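Local coordinates for protein exopolygalacturonase (Yersinia enterocolitica, PDB 2UVF) that probably cleaves galacturonic acid units from the chain ends of polygalacturonate (pectin), as a family 28 glycoside hydrolase, at residues H355-L360 with N368-Q373. Numbering follows the deposited sequence.
Sequences HGIMNL and NGLIHQ. With ADA (alpha-D-galactopyranuronic acid), chain C; ADA (alpha-D-galactopyranuronic acid), chain B; SO4 (sulfate ion), chain G.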
# COMPACT_ATOMS: atom_id res chain seq x y z
N HIS A 355 12.79 -2.43 1.80
CA HIS A 355 11.35 -2.16 1.62
C HIS A 355 10.92 -1.01 2.52
O HIS A 355 11.64 -0.62 3.43
CB HIS A 355 10.47 -3.38 1.99
CG HIS A 355 10.74 -4.64 1.22
ND1 HIS A 355 11.00 -4.66 -0.14
CD2 HIS A 355 10.73 -5.94 1.60
CE1 HIS A 355 11.16 -5.90 -0.55
NE2 HIS A 355 10.99 -6.70 0.49
N GLY A 356 9.71 -0.49 2.27
CA GLY A 356 9.12 0.58 3.09
C GLY A 356 8.44 -0.02 4.30
O GLY A 356 9.11 -0.49 5.23
N ILE A 357 7.10 -0.05 4.27
CA ILE A 357 6.31 -0.60 5.38
C ILE A 357 5.85 -2.05 5.13
O ILE A 357 5.20 -2.34 4.13
CB ILE A 357 5.12 0.34 5.73
CG1 ILE A 357 5.67 1.67 6.27
CG2 ILE A 357 4.15 -0.31 6.76
CD1 ILE A 357 4.71 2.78 6.31
N MET A 358 6.21 -2.94 6.06
CA MET A 358 5.86 -4.36 5.97
C MET A 358 4.91 -4.77 7.08
O MET A 358 5.15 -4.44 8.25
CB MET A 358 7.10 -5.25 6.05
CG MET A 358 8.11 -5.08 4.93
SD MET A 358 9.59 -6.07 5.28
CE MET A 358 8.93 -7.74 5.06
N ASN A 359 3.84 -5.47 6.70
CA ASN A 359 2.90 -6.07 7.63
C ASN A 359 2.90 -7.54 7.34
O ASN A 359 2.59 -7.96 6.23
CB ASN A 359 1.48 -5.54 7.41
CG ASN A 359 1.36 -4.09 7.71
OD1 ASN A 359 1.03 -3.71 8.83
ND2 ASN A 359 1.68 -3.25 6.73
N LEU A 360 3.31 -8.32 8.34
CA LEU A 360 3.41 -9.76 8.18
C LEU A 360 2.50 -10.43 9.21
O LEU A 360 2.65 -10.22 10.41
CB LEU A 360 4.88 -10.22 8.33
CG LEU A 360 5.92 -9.75 7.28
CD1 LEU A 360 7.26 -10.34 7.61
CD2 LEU A 360 5.55 -10.05 5.81
N ASN A 368 -3.56 5.46 7.27
CA ASN A 368 -4.30 6.67 7.01
C ASN A 368 -3.36 7.87 6.77
O ASN A 368 -2.74 8.38 7.70
CB ASN A 368 -5.24 6.96 8.19
CG ASN A 368 -6.02 8.28 8.04
OD1 ASN A 368 -6.07 8.87 6.97
ND2 ASN A 368 -6.64 8.71 9.14
N GLY A 369 -3.26 8.32 5.52
CA GLY A 369 -2.62 9.59 5.23
C GLY A 369 -1.13 9.60 5.35
O GLY A 369 -0.52 10.61 5.76
N LEU A 370 -0.51 8.48 5.01
CA LEU A 370 0.94 8.40 4.99
C LEU A 370 1.44 9.03 3.70
O LEU A 370 0.73 9.07 2.69
CB LEU A 370 1.43 6.95 5.14
CG LEU A 370 0.80 6.02 6.18
CD1 LEU A 370 1.41 4.59 6.08
CD2 LEU A 370 0.95 6.53 7.59
N ILE A 371 2.66 9.55 3.74
CA ILE A 371 3.28 10.14 2.56
C ILE A 371 4.55 9.31 2.29
O ILE A 371 5.46 9.32 3.10
CB ILE A 371 3.53 11.67 2.80
CG1 ILE A 371 2.18 12.40 3.02
CG2 ILE A 371 4.31 12.30 1.66
CD1 ILE A 371 2.28 13.65 3.87
N HIS A 372 4.57 8.57 1.18
CA HIS A 372 5.73 7.73 0.83
C HIS A 372 6.52 8.45 -0.24
O HIS A 372 6.00 8.72 -1.30
CB HIS A 372 5.28 6.33 0.29
CG HIS A 372 4.16 5.73 1.08
ND1 HIS A 372 4.37 4.83 2.09
CD2 HIS A 372 2.83 5.97 1.06
CE1 HIS A 372 3.21 4.52 2.65
NE2 HIS A 372 2.25 5.20 2.04
N GLN A 373 7.76 8.78 0.07
CA GLN A 373 8.63 9.47 -0.85
C GLN A 373 9.96 8.69 -0.93
O GLN A 373 10.95 9.03 -0.26
CB GLN A 373 8.84 10.93 -0.39
CG GLN A 373 7.57 11.79 -0.18
CD GLN A 373 7.90 13.16 0.40
OE1 GLN A 373 8.88 13.31 1.15
NE2 GLN A 373 7.13 14.17 0.05
C1 ADA C . 8.27 -10.05 -3.31
C2 ADA C . 6.92 -9.79 -2.62
C3 ADA C . 7.14 -8.69 -1.56
C4 ADA C . 8.22 -9.15 -0.52
C5 ADA C . 9.54 -9.48 -1.26
C6 ADA C . 10.74 -9.99 -0.43
O2 ADA C . 5.90 -9.43 -3.57
O3 ADA C . 5.91 -8.34 -0.93
O4 ADA C . 7.77 -10.29 0.23
O5 ADA C . 9.31 -10.43 -2.34
O6B ADA C . 11.33 -11.01 -0.86
O6A ADA C . 11.08 -9.36 0.61
C1 ADA B . 9.34 -6.29 -6.20
C2 ADA B . 9.66 -6.42 -4.70
C3 ADA B . 10.65 -7.59 -4.55
C4 ADA B . 9.83 -8.87 -4.79
C5 ADA B . 9.34 -8.80 -6.25
C6 ADA B . 8.44 -10.01 -6.59
O1 ADA B . 10.53 -6.12 -7.03
O2 ADA B . 10.13 -5.22 -4.12
O3 ADA B . 11.37 -7.58 -3.29
O4 ADA B . 8.65 -8.81 -3.95
O5 ADA B . 8.64 -7.52 -6.55
O6B ADA B . 7.22 -9.93 -6.31
O6A ADA B . 8.97 -11.00 -7.15
S SO4 G . 3.41 15.41 -0.68
O1 SO4 G . 2.72 15.48 0.61
O2 SO4 G . 3.51 16.76 -1.23
O3 SO4 G . 4.76 14.85 -0.56
O4 SO4 G . 2.65 14.54 -1.56
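Segments 355-360 and 368-373 lie on different walls of the beta-helix, are not hydrogen-bonded to each other, and turn Ile357, Leu370 and His372 toward one another across the interior. The terminal methyls of Ile357 and Leu370 meet end on, with Ile357 CD1 3.8 Å from Leu370 CD1. In Ile357, CG1 sits beside the backbone N (chi1 -65°) and chi2 is extended at 164°, which carries CD1 out to the other wall. The same methyl comes up to the rim of the His372 imidazole, close to its plane, with Ile357 CD1 4.3 Å from His372 CE1. His372 NE2 is hydrogen-bonded to Asn396 OD1, and its ring stacks with that of Phe398. These two partners probably fix the turn of the imidazole, so its CE1 edge faces Ile357. All three touching residues are buried, and the contact between them is small.

The outer faces of the two walls differ. His355 belongs to the sugar pocket. His355 NE2 donates a nearly straight hydrogen bond (174°) to carboxylate oxygen O6A of the chain C galacturonate, 2.7 Å away. The chain B sugar lies at the same ring edge, its O3 3.2 Å from His355 CE1. Asn379 O accepts from His355 ND1, so both ring nitrogens are engaged and the ring is held from two sides. On the other wall, Gln373 NE2 makes a weak, doubtful hydrogen bond to O3 of a sulfate, probably from the crystallisation liquor, which Tyr94 and Arg288 also bind.

Both segments are part of the right-handed parallel beta-helix of family 28. Strand 357-360 runs between parallel strands 334-339 and 383-386. Strand 371-373 lies between 348-350 and 397-399. Ile357 also packs on Phe347 and on Val349 of strand 348-350, which joins this contact to the preceding coil.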